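Long-range contacts in glycerate dehydrogenase (Bacillus sp. 5mfcol3.1, PDB 6P2I), which probably reduces acyclic imino acids to amino acids with NADPH, as an imine reductase related to the D-2-hydroxyacid dehydrogenases: residues I3-K8 and F26-D31; N40-T45 and E61-L66; K143-I148 and M166-L171; S240-N245 and L266-L271. All blocks are in the same frame, centred on the assembly; numbering follows the deposited sequence. Where two conformers were deposited one is given.

Contact 1 of 4, residues I3-K8 and F26-D31; sequences ITYIDK and FEVFYD
Ile3 and Phe26 sit abreast on two parallel strands, and their side chains begin the tightly packed part of this contact. The Phe26 ring has CG anti to its backbone N (chi1 -172°), and its CD1 comes within 3.3 Å of Ile3 O, which meets the ring at its edge. The same CD1 lies 3.9 Å from the branch methyl CG2 of Ile3. Val28 completes this hydrophobic face, with CG1 4.0 Å from Tyr5 CB. Flat aromatic and beta-branched residues suit such a face because they fill it while keeping the backbone extended. Three backbone bonds join the two segments: Glu27 N to Ile3 O, Tyr5 N to Glu27 O and Phe29 N to Tyr5 O. On the Thr4 side of the sheet, Thr4 CG2 abuts the edge of the Phe29 ring, 3.6 Å from CE2. Beyond Tyr5 the fit slackens: Lys8 N makes a weak bond of 2.9 Å to Asp31 O, and the Lys8 chain passes the backbone of the exposed Tyr30 before its amine leads away. Polar ends find partners further off, Glu27 with Lys2, and Tyr5 OH with Glu51 of the D-arginine pocket. With helix 14-23 the strands form a beta-alpha-beta unit, the helix setting Ile20 against Ile3 and Phe26; strand 47-50 flanks 2-5, leaving 25-28 outermost in the chain's five-stranded parallel sheet.

Contact 2 of 4, residues N40-T45 and E61-L66; sequences NRLSST and EKISRL
Ser43 OG accepts the backbone N-H of Ser64 at 3.2 Å with a nearly straight geometry (160°). The same hydroxyl oxygen bonds back to Ile39 O and receives a hydrogen bond from a water that also binds Lys62 O. A small hydroxyl suits this place because it lets the loop come close and serves several partners at once. An alanine here would probably leave Ser64 N without its acceptor and the water with one anchor fewer. The contact lies beside the five-stranded parallel sheet, in the connections that follow helix 35-43 and helix 57-60 and lead into strands 47-50 and 68-71. Arg65 runs past residues 43-45 with an extended chain. Its CB lies 3.5 Å from Ser43 O, CG is 3.4 Å from Thr45 O, and CD passes 3.7 Å from that same carbonyl oxygen. NE forms a salt bridge with Asp46. Farther out, Ser44 O sits over one face of the guanidinium, near CZ and 3.2 Å from NH1 but badly angled for a hydrogen bond, while a water in the plane accepts from NH1 at 3.1 Å. On the buried side, the branches of Leu42 are divided between two partners: CD1 meets Ile63 CD1 at 3.7 Å, and CD2 meets Leu66 CD2 at 3.9 Å. Leu42 crosses both at a slant, and Leu42 and Leu66 also touch Ala48 of strand 47-50.

Contact 3 of 4, residues K143-I148 and M166-L171; sequences KTIGLI and MKVIGL
Val168 projects a forked side chain at two neighbours across the strand pair, in the first beta-alpha-beta unit of a Rossmann-type NADPH-binding fold. Its CG1 touches Leu147 CD1 at 3.7 Å and its CG2 meets Ile145 CG2 at 3.9 Å, while helix 152-163 covers Val168 and Leu147. Met166 fills the end of this face: its chain bends at chi3 (72°), and CE reaches Ile145 CB at 3.9 Å, a fit that a flexible thioether makes easily. The other face has its hollow at Gly146. Here Ile169 CG1 lies between its own backbone N and carbonyl carbon (chi1 69°) and settles 3.7 Å from Gly146 CA, while CD1 continues to Thr144 CG2; the missing side chain of Gly146 leaves room for this branch. Further along, Ile148 and Leu171 lie side by side, backed by helix 186-192, and Leu171 touches the bound NADP. Five backbone hydrogen bonds hold the strands in register, from Lys167 N to Lys143 O through to Leu171 N to Leu147 O. Gly170 suits the last step: its CA is 3.1 Å from Leu147 O, and a beta carbon would probably come too close to that same oxygen.

Contact 4 of 4, residues S240-N245 and L266-L271; sequences SVLKQN and LNNVVL
The side-chain amides of Asn268 and Asn245 are tilted 66° to each other, with ND2 of Asn268 3.4 Å from ND2 of Asn245. As two donors they cannot bond directly, and a water accepts from both. For Asn268, Leu242 O and that water lie near the amide plane at the ND2 edge; Leu242 CD2 sits over one face, 4.0 Å from CG, and Asn245 ND2 lies off the ND2 end, displaced to the other side of the plane. ND2 donates to Leu242 O at 3.0 Å (164°), whereas OD1 is buried against Leu242 CB with no polar partner. Asparagine suits this place as a short side chain that can offer N-H to a helix-end carbonyl. An alanine at Asn268 would probably leave Leu242 O with a single backbone donor and the bridging water without one of its mates. Leu242 also supplies the apolar part: CB meets Leu266 CD1 at 3.6 Å, and CD1 meets Val269 CG1 at 3.6 Å, each pair of side chains crossing at about a right angle. Leu242 O takes Asn245 N on the opposite face of its carbonyl plane from Asn268 ND2, and Asn245, with its positive phi, is the C-prime residue of the Schellman motif that ends helix 235-243.

In the fold
The four contacts follow one another along the chain without overlap and fall into two pairs on opposite sides of its centre. Contacts 1 and 2, with centres 14 Å apart, belong to the five-stranded parallel sheet and its surroundings; they touch through a salt bridge from Asp31 to Arg41, which also packs against Phe29. Contacts 3 and 4, with centres 22 Å apart, both reach the seven-stranded parallel sheet of the NAD-binding domain, with strand 269-271 at one edge and strand 167-171 next to the other. The centres of contacts 1 and 3 are 40 Å apart. The chain thus holds two separate sheet-based units, the second carrying NADPH-pocket residue Leu171, consistent with the two-domain build of this dehydrogenase family.

Contact 1 of 4, residues I3-K8 and F26-D31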
# COMPACT_ATOMS: atom_id res chain seq x y z
N ILE A 3 -41.28 -3.67 -0.04
CA ILE A 3 -39.84 -3.89 -0.01
C ILE A 3 -39.33 -3.31 1.30
O ILE A 3 -39.67 -2.17 1.65
CB ILE A 3 -39.15 -3.21 -1.21
CG1 ILE A 3 -39.81 -3.69 -2.51
CG2 ILE A 3 -37.63 -3.47 -1.20
CD1 ILE A 3 -39.66 -2.73 -3.66
N THR A 4 -38.56 -4.10 2.05
CA THR A 4 -38.13 -3.69 3.38
C THR A 4 -36.64 -3.93 3.56
O THR A 4 -36.17 -5.06 3.46
CB THR A 4 -38.89 -4.45 4.46
OG1 THR A 4 -40.30 -4.25 4.29
CG2 THR A 4 -38.48 -3.94 5.84
N TYR A 5 -35.91 -2.85 3.83
CA TYR A 5 -34.53 -2.94 4.29
C TYR A 5 -34.62 -3.16 5.80
O TYR A 5 -34.96 -2.24 6.55
CB TYR A 5 -33.77 -1.68 3.90
CG TYR A 5 -32.25 -1.79 3.78
CD1 TYR A 5 -31.47 -2.28 4.82
CD2 TYR A 5 -31.60 -1.37 2.63
CE1 TYR A 5 -30.07 -2.36 4.72
CE2 TYR A 5 -30.20 -1.44 2.52
CZ TYR A 5 -29.45 -1.94 3.57
OH TYR A 5 -28.07 -2.01 3.47
N ILE A 6 -34.37 -4.39 6.25
CA ILE A 6 -34.79 -4.77 7.60
C ILE A 6 -33.84 -4.34 8.70
O ILE A 6 -34.19 -4.47 9.88
CB ILE A 6 -35.01 -6.29 7.72
CG1 ILE A 6 -33.68 -7.05 7.66
CG2 ILE A 6 -36.03 -6.78 6.68
CD1 ILE A 6 -33.81 -8.53 8.07
N ASP A 7 -32.64 -3.84 8.37
CA ASP A 7 -31.71 -3.42 9.41
C ASP A 7 -30.89 -2.24 8.88
O ASP A 7 -31.00 -1.85 7.72
CB ASP A 7 -30.82 -4.58 9.91
CG ASP A 7 -30.16 -5.38 8.78
OD1 ASP A 7 -30.11 -4.89 7.63
OD2 ASP A 7 -29.72 -6.53 9.04
N LYS A 8 -30.09 -1.64 9.77
CA LYS A 8 -29.53 -0.31 9.56
C LYS A 8 -28.59 -0.25 8.36
O LYS A 8 -27.51 -0.85 8.39
CB LYS A 8 -28.78 0.14 10.82
CG LYS A 8 -28.26 1.57 10.78
CD LYS A 8 -27.82 2.02 12.16
CE LYS A 8 -26.48 1.42 12.55
NZ LYS A 8 -25.32 2.31 12.24
N PHE A 26 -41.65 0.98 0.07
CA PHE A 26 -40.32 0.78 0.61
C PHE A 26 -40.28 1.25 2.06
O PHE A 26 -40.69 2.37 2.36
CB PHE A 26 -39.29 1.53 -0.23
CG PHE A 26 -37.85 1.24 0.12
CD1 PHE A 26 -37.46 -0.02 0.53
CD2 PHE A 26 -36.89 2.24 0.01
CE1 PHE A 26 -36.13 -0.28 0.85
CE2 PHE A 26 -35.56 1.99 0.31
CZ PHE A 26 -35.17 0.73 0.73
N GLU A 27 -39.82 0.38 2.96
CA GLU A 27 -39.66 0.72 4.36
C GLU A 27 -38.25 0.37 4.79
O GLU A 27 -37.73 -0.69 4.43
CB GLU A 27 -40.66 -0.02 5.26
CG GLU A 27 -40.53 0.34 6.74
CD GLU A 27 -41.66 -0.24 7.59
OE1 GLU A 27 -42.26 -1.27 7.20
OE2 GLU A 27 -41.96 0.36 8.64
N VAL A 28 -37.62 1.26 5.54
CA VAL A 28 -36.24 1.09 5.99
C VAL A 28 -36.21 1.21 7.50
O VAL A 28 -36.80 2.14 8.06
CB VAL A 28 -35.32 2.15 5.36
CG1 VAL A 28 -33.87 1.89 5.76
CG2 VAL A 28 -35.47 2.15 3.86
N PHE A 29 -35.51 0.28 8.15
CA PHE A 29 -35.34 0.29 9.60
C PHE A 29 -33.90 0.66 9.92
O PHE A 29 -32.97 0.00 9.46
CB PHE A 29 -35.66 -1.07 10.21
CG PHE A 29 -37.13 -1.39 10.18
CD1 PHE A 29 -37.95 -1.03 11.23
CD2 PHE A 29 -37.68 -2.06 9.10
CE1 PHE A 29 -39.31 -1.33 11.21
CE2 PHE A 29 -39.03 -2.36 9.07
CZ PHE A 29 -39.85 -2.00 10.13
N TYR A 30 -33.73 1.69 10.74
CA TYR A 30 -32.38 2.15 11.07
C TYR A 30 -31.95 1.63 12.44
O TYR A 30 -31.55 2.38 13.32
CB TYR A 30 -32.32 3.67 11.00
CG TYR A 30 -32.57 4.21 9.61
CD1 TYR A 30 -33.86 4.47 9.16
CD2 TYR A 30 -31.51 4.43 8.74
CE1 TYR A 30 -34.09 4.96 7.88
CE2 TYR A 30 -31.73 4.90 7.47
CZ TYR A 30 -33.00 5.17 7.04
OH TYR A 30 -33.19 5.65 5.76
N ASP A 31 -32.03 0.32 12.62
CA ASP A 31 -31.67 -0.31 13.87
C ASP A 31 -31.17 -1.71 13.58
O ASP A 31 -31.11 -2.15 12.42
CB ASP A 31 -32.85 -0.32 14.85
CG ASP A 31 -34.06 -1.10 14.32
OD1 ASP A 31 -33.92 -1.88 13.36
OD2 ASP A 31 -35.16 -0.92 14.88

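Contact 2 of 4, residues N40-T45 and E61-L66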
# COMPACT_ATOMS: atom_id res chain seq x y z
N ASN A 40 -40.69 -10.70 12.19
CA ASN A 40 -41.87 -9.90 11.87
C ASN A 40 -41.64 -9.05 10.63
O ASN A 40 -42.52 -8.96 9.76
CB ASN A 40 -42.25 -9.02 13.06
CG ASN A 40 -43.61 -8.37 12.88
OD1 ASN A 40 -43.71 -7.19 12.55
ND2 ASN A 40 -44.67 -9.15 13.08
N ARG A 41 -40.47 -8.40 10.53
CA ARG A 41 -40.20 -7.59 9.36
C ARG A 41 -40.11 -8.45 8.11
O ARG A 41 -40.63 -8.07 7.06
CB ARG A 41 -38.90 -6.80 9.55
CG ARG A 41 -39.01 -5.75 10.64
CD ARG A 41 -37.64 -5.27 11.11
NE ARG A 41 -37.79 -4.40 12.27
CZ ARG A 41 -36.80 -3.68 12.80
NH1 ARG A 41 -35.58 -3.71 12.27
NH2 ARG A 41 -37.04 -2.93 13.87
N LEU A 42 -39.47 -9.62 8.23
CA LEU A 42 -39.38 -10.52 7.08
C LEU A 42 -40.75 -11.03 6.66
O LEU A 42 -41.00 -11.23 5.47
CB LEU A 42 -38.44 -11.68 7.40
CG LEU A 42 -36.97 -11.24 7.47
CD1 LEU A 42 -36.13 -12.28 8.23
CD2 LEU A 42 -36.37 -10.97 6.09
N SER A 43 -41.65 -11.24 7.62
CA SER A 43 -42.97 -11.78 7.31
C SER A 43 -43.98 -10.72 6.88
O SER A 43 -45.11 -11.07 6.51
CB SER A 43 -43.53 -12.53 8.52
OG SER A 43 -42.68 -13.60 8.89
N SER A 44 -43.60 -9.44 6.92
CA SER A 44 -44.51 -8.35 6.56
C SER A 44 -44.16 -7.73 5.22
O SER A 44 -44.66 -6.65 4.89
CB SER A 44 -44.49 -7.29 7.66
OG SER A 44 -44.86 -7.86 8.91
N THR A 45 -43.33 -8.40 4.43
CA THR A 45 -42.80 -7.83 3.20
C THR A 45 -42.76 -8.90 2.12
O THR A 45 -42.80 -10.11 2.40
CB THR A 45 -41.41 -7.22 3.46
OG1 THR A 45 -41.06 -6.33 2.39
CG2 THR A 45 -40.33 -8.30 3.60
N GLU A 61 -38.43 -21.02 9.23
CA GLU A 61 -39.63 -21.83 9.42
C GLU A 61 -40.79 -21.01 9.96
O GLU A 61 -41.95 -21.40 9.76
CB GLU A 61 -39.31 -23.00 10.34
CG GLU A 61 -38.17 -23.87 9.82
CD GLU A 61 -37.94 -25.13 10.64
OE1 GLU A 61 -38.03 -25.06 11.88
OE2 GLU A 61 -37.68 -26.19 10.03
N LYS A 62 -40.53 -19.88 10.60
CA LYS A 62 -41.57 -19.02 11.15
C LYS A 62 -41.96 -17.88 10.22
O LYS A 62 -42.87 -17.11 10.54
CB LYS A 62 -41.13 -18.46 12.50
CG LYS A 62 -40.93 -19.52 13.58
CD LYS A 62 -40.19 -18.95 14.79
CE LYS A 62 -39.95 -20.04 15.83
NZ LYS A 62 -39.07 -19.56 16.93
N ILE A 63 -41.30 -17.75 9.08
CA ILE A 63 -41.54 -16.66 8.14
C ILE A 63 -42.68 -17.01 7.21
O ILE A 63 -42.82 -18.16 6.77
CB ILE A 63 -40.25 -16.35 7.36
CG1 ILE A 63 -39.21 -15.71 8.29
CG2 ILE A 63 -40.53 -15.43 6.16
CD1 ILE A 63 -37.87 -15.47 7.64
N SER A 64 -43.52 -16.02 6.90
CA SER A 64 -44.53 -16.14 5.86
C SER A 64 -44.40 -14.95 4.92
O SER A 64 -43.63 -14.02 5.16
CB SER A 64 -45.94 -16.22 6.47
OG SER A 64 -46.26 -15.02 7.17
N ARG A 65 -45.15 -15.02 3.82
CA ARG A 65 -45.29 -13.98 2.80
C ARG A 65 -44.02 -13.74 1.98
O ARG A 65 -44.09 -13.67 0.75
CB ARG A 65 -45.74 -12.66 3.44
CG ARG A 65 -45.85 -11.52 2.45
CD ARG A 65 -46.43 -10.27 3.08
NE ARG A 65 -46.42 -9.14 2.15
CZ ARG A 65 -46.90 -7.94 2.45
NH1 ARG A 65 -47.41 -7.71 3.65
NH2 ARG A 65 -46.86 -6.96 1.55
N LEU A 66 -42.87 -13.61 2.65
CA LEU A 66 -41.62 -13.27 1.99
C LEU A 66 -41.34 -14.16 0.78
O LEU A 66 -41.43 -15.39 0.87
CB LEU A 66 -40.46 -13.39 2.99
CG LEU A 66 -39.07 -13.06 2.46
CD1 LEU A 66 -39.00 -11.60 2.07
CD2 LEU A 66 -38.02 -13.42 3.50
O HOH W 1 -47.18 -12.62 6.96
O HOH W 2 -48.13 -9.57 5.99
O HOH W 3 -44.41 -14.80 10.70

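Contact 3 of 4, residues K143-I148 and M166-L171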
# COMPACT_ATOMS: atom_id res chain seq x y z
N LYS A 143 7.83 -11.33 -6.76
CA LYS A 143 7.48 -12.29 -5.73
C LYS A 143 6.26 -13.09 -6.18
O LYS A 143 5.56 -12.73 -7.12
CB LYS A 143 7.19 -11.60 -4.40
CG LYS A 143 8.36 -10.77 -3.89
CD LYS A 143 9.54 -11.65 -3.51
CE LYS A 143 10.72 -10.81 -3.04
NZ LYS A 143 11.11 -9.81 -4.08
N THR A 144 6.01 -14.19 -5.47
CA THR A 144 4.88 -15.05 -5.76
C THR A 144 3.75 -14.72 -4.80
O THR A 144 3.94 -14.78 -3.57
CB THR A 144 5.25 -16.52 -5.64
OG1 THR A 144 6.21 -16.85 -6.66
CG2 THR A 144 4.00 -17.40 -5.82
N ILE A 145 2.59 -14.37 -5.34
CA ILE A 145 1.39 -14.17 -4.53
C ILE A 145 0.44 -15.33 -4.80
O ILE A 145 0.20 -15.69 -5.95
CB ILE A 145 0.71 -12.82 -4.83
CG1 ILE A 145 -0.54 -12.66 -3.97
CG2 ILE A 145 0.38 -12.66 -6.32
CD1 ILE A 145 -1.09 -11.23 -3.95
N GLY A 146 -0.07 -15.92 -3.72
CA GLY A 146 -0.96 -17.06 -3.83
C GLY A 146 -2.35 -16.67 -3.38
O GLY A 146 -2.54 -16.16 -2.27
N LEU A 147 -3.32 -16.86 -4.26
CA LEU A 147 -4.69 -16.41 -4.04
C LEU A 147 -5.55 -17.63 -3.74
O LEU A 147 -5.74 -18.50 -4.60
CB LEU A 147 -5.19 -15.65 -5.26
CG LEU A 147 -4.28 -14.50 -5.72
CD1 LEU A 147 -4.75 -13.88 -7.04
CD2 LEU A 147 -4.21 -13.44 -4.63
N ILE A 148 -6.05 -17.72 -2.50
CA ILE A 148 -6.96 -18.79 -2.11
C ILE A 148 -8.36 -18.28 -2.43
O ILE A 148 -8.95 -17.51 -1.66
CB ILE A 148 -6.80 -19.18 -0.64
CG1 ILE A 148 -5.38 -19.66 -0.36
CG2 ILE A 148 -7.84 -20.25 -0.23
CD1 ILE A 148 -5.08 -19.85 1.12
N MET A 166 4.38 -9.58 -10.70
CA MET A 166 4.46 -10.65 -9.72
C MET A 166 4.11 -11.97 -10.39
O MET A 166 3.48 -11.99 -11.45
CB MET A 166 3.51 -10.39 -8.54
CG MET A 166 3.78 -9.07 -7.86
SD MET A 166 2.61 -8.66 -6.60
CE MET A 166 3.08 -9.82 -5.34
N LYS A 167 4.52 -13.07 -9.77
CA LYS A 167 4.07 -14.40 -10.18
C LYS A 167 2.80 -14.70 -9.40
O LYS A 167 2.80 -14.62 -8.17
CB LYS A 167 5.13 -15.46 -9.91
CG LYS A 167 6.54 -14.94 -9.99
CD LYS A 167 7.47 -15.92 -10.69
CE LYS A 167 8.83 -15.29 -10.95
NZ LYS A 167 9.72 -16.20 -11.73
N VAL A 168 1.71 -15.01 -10.10
CA VAL A 168 0.42 -15.23 -9.46
C VAL A 168 0.08 -16.71 -9.53
O VAL A 168 -0.00 -17.28 -10.63
CB VAL A 168 -0.69 -14.39 -10.11
CG1 VAL A 168 -2.00 -14.57 -9.36
CG2 VAL A 168 -0.27 -12.92 -10.16
N ILE A 169 -0.14 -17.32 -8.37
CA ILE A 169 -0.67 -18.67 -8.29
C ILE A 169 -1.96 -18.61 -7.47
O ILE A 169 -2.26 -17.61 -6.82
CB ILE A 169 0.34 -19.68 -7.71
CG1 ILE A 169 0.60 -19.41 -6.22
CG2 ILE A 169 1.66 -19.67 -8.51
CD1 ILE A 169 1.63 -20.34 -5.60
N GLY A 170 -2.74 -19.67 -7.54
CA GLY A 170 -4.03 -19.59 -6.89
C GLY A 170 -4.77 -20.91 -6.96
O GLY A 170 -4.30 -21.89 -7.55
N LEU A 171 -5.94 -20.92 -6.33
CA LEU A 171 -6.75 -22.13 -6.32
C LEU A 171 -8.21 -21.75 -6.21
O LEU A 171 -8.57 -20.72 -5.64
CB LEU A 171 -6.36 -23.09 -5.19
CG LEU A 171 -6.58 -22.71 -3.72
CD1 LEU A 171 -7.96 -23.09 -3.25
CD2 LEU A 171 -5.56 -23.43 -2.86

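Contact 4 of 4, residues S240-N245 and L266-L271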
# COMPACT_ATOMS: atom_id res chain seq x y z
N SER A 240 -0.01 -17.93 17.24
CA SER A 240 1.26 -18.55 17.59
C SER A 240 2.30 -18.34 16.50
O SER A 240 3.48 -18.09 16.80
CB SER A 240 1.07 -20.04 17.87
OG SER A 240 0.26 -20.24 19.02
N VAL A 241 1.89 -18.45 15.24
CA VAL A 241 2.82 -18.23 14.13
C VAL A 241 3.39 -16.82 14.18
O VAL A 241 4.61 -16.61 14.08
CB VAL A 241 2.12 -18.51 12.79
CG1 VAL A 241 2.89 -17.90 11.64
CG2 VAL A 241 1.98 -20.01 12.59
N LEU A 242 2.52 -15.82 14.37
CA LEU A 242 2.97 -14.44 14.42
C LEU A 242 3.74 -14.14 15.70
O LEU A 242 4.78 -13.48 15.66
CB LEU A 242 1.77 -13.50 14.27
CG LEU A 242 1.08 -13.53 12.91
CD1 LEU A 242 -0.39 -13.16 13.05
CD2 LEU A 242 1.76 -12.59 11.93
N LYS A 243 3.24 -14.62 16.85
CA LYS A 243 3.93 -14.39 18.11
C LYS A 243 5.36 -14.92 18.07
O LYS A 243 6.27 -14.31 18.64
CB LYS A 243 3.17 -15.05 19.27
CG LYS A 243 3.77 -14.81 20.65
CD LYS A 243 3.76 -13.33 21.00
CE LYS A 243 4.58 -13.03 22.24
NZ LYS A 243 4.13 -11.76 22.88
N GLN A 244 5.57 -16.05 17.40
CA GLN A 244 6.88 -16.67 17.30
C GLN A 244 7.67 -16.18 16.09
O GLN A 244 8.72 -16.74 15.78
CB GLN A 244 6.74 -18.19 17.25
CG GLN A 244 6.13 -18.79 18.51
CD GLN A 244 5.84 -20.27 18.38
OE1 GLN A 244 6.55 -21.01 17.69
NE2 GLN A 244 4.78 -20.73 19.06
N ASN A 245 7.17 -15.15 15.41
CA ASN A 245 7.84 -14.54 14.26
C ASN A 245 8.20 -15.59 13.21
O ASN A 245 9.27 -15.54 12.59
CB ASN A 245 9.07 -13.74 14.70
CG ASN A 245 8.73 -12.63 15.68
OD1 ASN A 245 9.13 -12.66 16.85
ND2 ASN A 245 7.97 -11.64 15.22
N LEU A 266 -0.06 -7.92 18.97
CA LEU A 266 1.08 -8.22 18.10
C LEU A 266 1.56 -6.99 17.36
O LEU A 266 0.76 -6.18 16.87
CB LEU A 266 0.70 -9.29 17.08
CG LEU A 266 0.32 -10.68 17.59
CD1 LEU A 266 -0.29 -11.48 16.45
CD2 LEU A 266 1.54 -11.37 18.15
N ASN A 267 2.88 -6.87 17.24
CA ASN A 267 3.52 -5.77 16.52
C ASN A 267 3.86 -6.13 15.08
O ASN A 267 4.59 -5.38 14.42
CB ASN A 267 4.78 -5.32 17.25
CG ASN A 267 5.83 -6.43 17.37
OD1 ASN A 267 5.68 -7.51 16.81
ND2 ASN A 267 6.89 -6.15 18.12
N ASN A 268 3.39 -7.27 14.59
CA ASN A 268 3.60 -7.64 13.20
C ASN A 268 2.29 -7.94 12.50
O ASN A 268 2.24 -8.72 11.55
CB ASN A 268 4.57 -8.83 13.08
CG ASN A 268 4.15 -10.03 13.93
OD1 ASN A 268 3.13 -10.00 14.62
ND2 ASN A 268 4.94 -11.10 13.86
N VAL A 269 1.20 -7.33 12.97
CA VAL A 269 -0.07 -7.36 12.25
C VAL A 269 -0.50 -5.93 11.98
O VAL A 269 -0.18 -5.00 12.73
CB VAL A 269 -1.18 -8.13 13.01
CG1 VAL A 269 -0.74 -9.56 13.28
CG2 VAL A 269 -1.54 -7.41 14.30
N VAL A 270 -1.22 -5.76 10.88
CA VAL A 270 -1.93 -4.53 10.57
C VAL A 270 -3.40 -4.89 10.49
O VAL A 270 -3.77 -5.82 9.76
CB VAL A 270 -1.43 -3.91 9.25
CG1 VAL A 270 -2.25 -2.69 8.87
CG2 VAL A 270 0.06 -3.54 9.39
N LEU A 271 -4.23 -4.20 11.26
CA LEU A 271 -5.65 -4.52 11.38
C LEU A 271 -6.49 -3.40 10.79
O LEU A 271 -6.22 -2.22 11.02
CB LEU A 271 -6.02 -4.72 12.84
CG LEU A 271 -5.18 -5.75 13.57
CD1 LEU A 271 -5.51 -5.75 15.05
CD2 LEU A 271 -5.41 -7.14 12.96
O HOH W 4 7.57 -11.25 12.24
O HOH W 5 5.90 -10.52 17.58